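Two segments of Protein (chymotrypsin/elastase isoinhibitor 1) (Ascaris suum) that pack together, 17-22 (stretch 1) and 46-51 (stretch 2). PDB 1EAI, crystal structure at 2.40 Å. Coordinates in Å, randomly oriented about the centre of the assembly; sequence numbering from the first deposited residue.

Stretch 1 (17-22) CEMKCG
Stretch 2, residues 46-51: MRRTND

Stretch 1 has no regular secondary structure; its backbone is extended from Cys17 to Cys21, and Gly22 turns off at phi/psi 123/-46. Stretch 2 is a strand through 46-48 and then loop; their touching parts run 69° apart and meet in a single beta bridge, Lys20 with Arg48 (CA to CA 4.6 Å). Met46 (phi/psi -111/158) makes no contact across the pair, but its O accepts from Arg47 NE at 3.3 Å. Met19 SD lies over one face of the Arg47 guanidinium (Arg47 -143/161; chi1 m, chi2 m, chi3 128°), with Met19 CE 3.7 Å from Arg47 NH1; Arg47 CD also lies 3.6 Å from Lys20 O. Arg48 (-96/140; m, m, t) anchors the contact. Its N donates to Met19 O (3.1 Å, 170°), and its O receives Cys21 N (3.3 Å, 148°), so the backbone hydrogen bonds flank Lys20, whose CA sits 3.4 Å from Arg48 O. Its guanidinium meets Glu18 (m, t, chi3 -28°) edge-on in a two-pronged salt bridge: Arg48 NE to Glu18 OE1 and Arg48 NH2 to Glu18 OE2, both 3.2 Å. Thr49 (-82/178; chi1 p) points its CB away, yet its O takes a weak hydrogen bond from Lys20 NZ (3.3 Å), reached by a side chain in m, m, t, t. At Asn50 (-71/-25; chi1 m), OD1 approaches Lys20 CD at 4.2 Å. Asp51 (-87/-9; chi1 t) stays clear of stretch 1.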

# COMPACT_ATOMS: atom_id res chain seq x y z
N CYS C 17 13.28 6.23 1.51
CA CYS C 17 12.39 7.39 1.50
C CYS C 17 12.86 8.45 0.53
O CYS C 17 14.04 8.54 0.25
CB CYS C 17 12.18 8.01 2.90
SG CYS C 17 11.82 6.80 4.22
N GLU C 18 11.92 9.20 -0.02
CA GLU C 18 11.98 10.30 -0.97
C GLU C 18 11.72 11.66 -0.29
O GLU C 18 11.00 11.76 0.73
CB GLU C 18 10.98 10.07 -2.14
CG GLU C 18 11.18 8.85 -3.09
CD GLU C 18 10.37 8.96 -4.38
OE1 GLU C 18 9.33 9.57 -4.48
OE2 GLU C 18 10.82 8.33 -5.45
N MET C 19 12.26 12.82 -0.83
CA MET C 19 12.06 14.14 -0.19
C MET C 19 11.58 15.20 -1.21
O MET C 19 12.05 15.17 -2.37
CB MET C 19 13.40 14.67 0.34
CG MET C 19 13.98 13.91 1.55
SD MET C 19 15.66 14.44 2.07
CE MET C 19 15.24 16.06 2.78
N LYS C 20 10.60 16.07 -0.85
CA LYS C 20 10.22 17.12 -1.83
C LYS C 20 11.18 18.31 -1.65
O LYS C 20 11.89 18.43 -0.63
CB LYS C 20 8.95 17.82 -1.44
CG LYS C 20 7.68 17.05 -1.45
CD LYS C 20 6.99 17.07 -2.79
CE LYS C 20 5.57 16.49 -2.77
NZ LYS C 20 4.94 16.20 -4.11
N CYS C 21 11.19 19.27 -2.59
CA CYS C 21 12.02 20.46 -2.37
C CYS C 21 11.51 21.15 -1.12
O CYS C 21 10.29 21.41 -1.05
CB CYS C 21 11.84 21.50 -3.48
SG CYS C 21 12.61 21.18 -5.06
N GLY C 22 12.31 21.42 -0.08
CA GLY C 22 11.59 22.00 1.02
C GLY C 22 11.72 21.24 2.30
O GLY C 22 11.89 21.95 3.29
N MET C 46 18.94 14.09 -5.54
CA MET C 46 17.70 14.39 -6.26
C MET C 46 16.51 14.77 -5.35
O MET C 46 16.40 14.34 -4.19
CB MET C 46 17.36 13.19 -7.18
CG MET C 46 18.52 12.71 -8.04
SD MET C 46 18.96 13.84 -9.41
CE MET C 46 20.42 13.05 -10.10
N ARG C 47 15.51 15.47 -5.86
CA ARG C 47 14.29 15.79 -5.06
C ARG C 47 13.03 15.75 -5.97
O ARG C 47 13.16 15.83 -7.20
CB ARG C 47 14.26 17.24 -4.53
CG ARG C 47 15.26 17.69 -3.49
CD ARG C 47 14.97 17.17 -2.09
NE ARG C 47 16.25 16.63 -1.87
CZ ARG C 47 17.14 16.94 -1.01
NH1 ARG C 47 16.85 17.78 -0.06
NH2 ARG C 47 18.32 16.34 -1.14
N ARG C 48 11.84 15.63 -5.38
CA ARG C 48 10.55 15.64 -6.15
C ARG C 48 9.88 17.03 -6.22
O ARG C 48 9.86 17.76 -5.20
CB ARG C 48 9.49 14.72 -5.50
CG ARG C 48 9.67 13.22 -5.74
CD ARG C 48 9.28 12.64 -7.11
NE ARG C 48 9.58 11.21 -7.21
CZ ARG C 48 9.68 10.55 -8.37
NH1 ARG C 48 9.50 11.19 -9.54
NH2 ARG C 48 9.93 9.22 -8.37
N THR C 49 9.30 17.39 -7.39
CA THR C 49 8.50 18.60 -7.57
C THR C 49 7.06 18.38 -7.09
O THR C 49 6.67 17.27 -6.74
CB THR C 49 8.50 19.14 -9.00
OG1 THR C 49 7.74 18.36 -9.93
CG2 THR C 49 9.94 19.13 -9.48
N ASN C 50 6.22 19.42 -7.15
CA ASN C 50 4.82 19.32 -6.72
C ASN C 50 3.88 18.50 -7.58
O ASN C 50 2.87 18.05 -7.13
CB ASN C 50 4.22 20.69 -6.35
CG ASN C 50 4.92 21.26 -5.11
OD1 ASN C 50 5.04 20.59 -4.05
ND2 ASN C 50 5.46 22.48 -5.24
N ASP C 51 4.30 18.46 -8.80
CA ASP C 51 3.92 17.89 -10.06
C ASP C 51 4.47 16.47 -10.24
O ASP C 51 4.27 15.85 -11.26
CB ASP C 51 5.05 18.72 -10.66
CG ASP C 51 4.96 19.20 -12.04
OD1 ASP C 51 3.94 19.17 -12.71
OD2 ASP C 51 6.13 19.72 -12.37